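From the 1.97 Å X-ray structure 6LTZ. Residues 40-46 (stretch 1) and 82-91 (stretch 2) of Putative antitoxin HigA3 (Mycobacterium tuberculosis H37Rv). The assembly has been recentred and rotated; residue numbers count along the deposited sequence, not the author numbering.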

# COMPACT_ATOMS: atom_id res chain seq x y z
N ARG A 40 -9.05 -7.64 8.19
CA ARG A 40 -9.99 -7.41 7.10
C ARG A 40 -10.34 -5.92 6.88
O ARG A 40 -10.42 -5.16 7.85
N LEU A 41 -10.57 -5.50 5.64
CA LEU A 41 -11.00 -4.12 5.40
C LEU A 41 -12.38 -3.89 6.02
O LEU A 41 -12.66 -2.83 6.56
N ALA A 42 -13.24 -4.91 5.94
CA ALA A 42 -14.60 -4.83 6.46
C ALA A 42 -14.63 -4.52 7.96
O ALA A 42 -15.47 -3.74 8.41
N GLU A 43 -13.72 -5.13 8.71
CA GLU A 43 -13.57 -4.88 10.15
C GLU A 43 -13.42 -3.40 10.44
O GLU A 43 -14.08 -2.84 11.33
N ILE A 44 -12.53 -2.79 9.67
CA ILE A 44 -12.24 -1.37 9.74
C ILE A 44 -13.50 -0.54 9.47
O ILE A 44 -13.85 0.34 10.25
N ARG A 45 -14.17 -0.83 8.36
CA ARG A 45 -15.38 -0.11 7.98
C ARG A 45 -16.43 -0.15 9.09
O ARG A 45 -16.98 0.88 9.48
N LYS A 46 -16.68 -1.34 9.62
CA LYS A 46 -17.75 -1.55 10.59
C LYS A 46 -17.49 -0.93 11.96
O LYS A 46 -18.43 -0.65 12.71
N THR A 82 -6.09 2.20 -5.13
CA THR A 82 -7.42 1.67 -4.84
C THR A 82 -7.63 1.58 -3.34
O THR A 82 -8.69 1.96 -2.82
N LEU A 83 -6.62 1.10 -2.63
CA LEU A 83 -6.66 1.07 -1.18
C LEU A 83 -6.75 2.49 -0.62
O LEU A 83 -7.46 2.74 0.35
N GLN A 84 -6.03 3.42 -1.25
CA GLN A 84 -6.07 4.82 -0.82
C GLN A 84 -7.50 5.36 -0.90
O GLN A 84 -7.97 6.04 0.02
N ALA A 85 -8.18 5.04 -1.99
CA ALA A 85 -9.52 5.54 -2.26
C ALA A 85 -10.55 4.94 -1.31
O ALA A 85 -11.51 5.60 -0.90
N TYR A 86 -10.35 3.67 -0.98
CA TYR A 86 -11.22 2.97 -0.05
C TYR A 86 -11.13 3.59 1.34
O TYR A 86 -12.14 3.94 1.95
N VAL A 87 -9.90 3.74 1.85
CA VAL A 87 -9.70 4.35 3.16
C VAL A 87 -10.21 5.80 3.17
O VAL A 87 -10.81 6.24 4.14
N ALA A 88 -9.99 6.52 2.07
CA ALA A 88 -10.46 7.90 1.97
C ALA A 88 -11.99 7.97 2.03
O ALA A 88 -12.55 8.90 2.62
N ALA A 89 -12.65 7.00 1.43
CA ALA A 89 -14.11 6.98 1.43
C ALA A 89 -14.66 6.72 2.84
O ALA A 89 -15.75 7.17 3.18
N LEU A 90 -13.88 6.02 3.65
CA LEU A 90 -14.24 5.79 5.05
C LEU A 90 -13.96 7.01 5.92
O LEU A 90 -14.26 7.02 7.11
N GLY A 91 -13.38 8.05 5.32
CA GLY A 91 -13.08 9.27 6.05
C GLY A 91 -11.68 9.28 6.65
O GLY A 91 -11.34 10.17 7.44

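Two helices, 41-46 and 82-89, run nearly in the same direction, their N-to-C axes 22° apart. The axes come no closer than 11.2 Å, a wide gap for helices in contact, and large side chains, a tyrosine and leucines among them, fill it. The exception in the backbone is near Arg 45 and Leu 90, whose CA atoms are 6.7 Å apart.

Tyr 86 does most of the reaching. Its CA-to-CB bond points toward stretch 1, and chi1 in t (177°) with chi2 at 88° extends the ring across the gap. Leu 41 answers in the common leucine conformation m,t (-69°, 175°): its CB packs 3.7 Å from Tyr 86 CE2, while CD1 lies over one face of the ring. Leu 41 CD2 meets Leu 83 CD1 at 3.9 Å, and both Leu 41 methyls lie near both partners. Leu 83 starts from a less favourable direction, with CA-to-CB sideways, but the t,p rotamer (-178°, 58°) brings its end nearer to the partner helix. One leucine thus serves two neighbours one helical turn apart, Leu 83 and Tyr 86.

The tyrosine hydroxyl ends beside the first turn of helix 41-46. Tyr 86 OH is 3.4 Å from Leu 41 O, but this is proximity without a hydrogen bond; that carbonyl accepts from Arg 45 N at 3.1 Å within its own helix, and the hydroxyl finds its hydrogen bonding elsewhere in the structure. Arg 45 CB also comes within 3.8 Å of Tyr 86 OH, which sits at the edge of the guanidinium, near its plane. No hydrogen bond crosses between the stretches, so packing carries the contact.

Arg 45 leaves its helix sideways, with chi1 and chi2 both t (175°, 168°) and chi3 in p (57°). The extended first part lends its methylenes to the apolar contact, while the guanidinium nitrogens are hydrogen-bonded elsewhere in the structure. Leu 90, in m,t (-66°, 180°), points toward stretch 1. Leu 90 CD1 reaches Ile 44 CG2 at 4.0 Å and also lies against the Arg 45 backbone; Leu 90 CD2 is 3.8 Å from Arg 45 CG. Ile 44 points in as well, with chi1 m and chi2 t.

Directly after Leu 90 the chain turns in a Schellman motif at Gly 91, whose positive phi (91°) would jam a CB against the preceding carbonyl oxygen. At the other helix's start, Arg 40 is the N-cap residue, and its N donates to Glu 43 OE1 at 3.2 Å.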

# COMPACT_ATOMS: atom_id res chain seq x y z
CB ARG A 40 -11.27 -8.20 7.39
CG ARG A 40 -11.70 -9.20 6.35
CD ARG A 40 -11.45 -10.64 6.79
NE ARG A 40 -12.03 -10.96 8.10
CZ ARG A 40 -11.82 -12.10 8.75
NH1 ARG A 40 -11.06 -13.04 8.21
NH2 ARG A 40 -12.37 -12.31 9.94
CB LEU A 41 -11.03 -3.81 3.91
CG LEU A 41 -9.66 -3.72 3.22
CD1 LEU A 41 -9.83 -3.51 1.72
CD2 LEU A 41 -8.82 -2.61 3.82
CB ALA A 42 -15.33 -6.12 6.18
CB GLU A 43 -12.34 -5.61 10.70
CG GLU A 43 -12.63 -6.90 11.45
CD GLU A 43 -11.35 -7.58 11.92
OE1 GLU A 43 -10.51 -7.93 11.06
OE2 GLU A 43 -11.17 -7.73 13.15
CB ILE A 44 -11.13 -1.01 8.73
CG1 ILE A 44 -9.82 -1.68 9.13
CG2 ILE A 44 -10.95 0.48 8.62
CD1 ILE A 44 -8.73 -1.57 8.09
CB ARG A 45 -15.96 -0.68 6.68
CG ARG A 45 -17.29 -0.05 6.27
CD ARG A 45 -17.70 -0.42 4.84
NE ARG A 45 -17.79 -1.87 4.64
CZ ARG A 45 -18.79 -2.63 5.08
NH1 ARG A 45 -19.78 -2.08 5.77
NH2 ARG A 45 -18.78 -3.93 4.85
CB LYS A 46 -18.03 -3.05 10.75
CG LYS A 46 -18.65 -3.70 9.51
CD LYS A 46 -18.64 -5.21 9.62
CE LYS A 46 -19.94 -5.82 9.10
NZ LYS A 46 -19.85 -6.25 7.68
CB THR A 82 -7.63 0.30 -5.50
OG1 THR A 82 -7.54 0.44 -6.92
CG2 THR A 82 -9.00 -0.26 -5.16
CB LEU A 83 -5.44 0.35 -0.61
CG LEU A 83 -5.39 0.21 0.91
CD1 LEU A 83 -6.62 -0.52 1.43
CD2 LEU A 83 -4.12 -0.51 1.35
CB GLN A 84 -5.13 5.68 -1.67
CG GLN A 84 -4.82 7.08 -1.11
CD GLN A 84 -5.90 8.11 -1.42
OE1 GLN A 84 -6.63 7.98 -2.40
NE2 GLN A 84 -5.99 9.15 -0.59
CB ALA A 85 -9.91 5.24 -3.70
CB TYR A 86 -10.87 1.48 -0.01
CG TYR A 86 -11.67 0.67 0.97
CD1 TYR A 86 -12.88 0.10 0.60
CD2 TYR A 86 -11.23 0.48 2.27
CE1 TYR A 86 -13.63 -0.65 1.50
CE2 TYR A 86 -11.96 -0.26 3.17
CZ TYR A 86 -13.16 -0.82 2.78
OH TYR A 86 -13.88 -1.56 3.68
CB VAL A 87 -8.21 4.29 3.58
CG1 VAL A 87 -7.98 5.08 4.87
CG2 VAL A 87 -7.77 2.84 3.76
CB ALA A 88 -9.96 8.54 0.70
CB ALA A 89 -14.63 5.92 0.45
CB LEU A 90 -13.49 4.57 5.60
CG LEU A 90 -13.86 3.23 4.97
CD1 LEU A 90 -13.05 2.10 5.60
CD2 LEU A 90 -15.35 2.97 5.12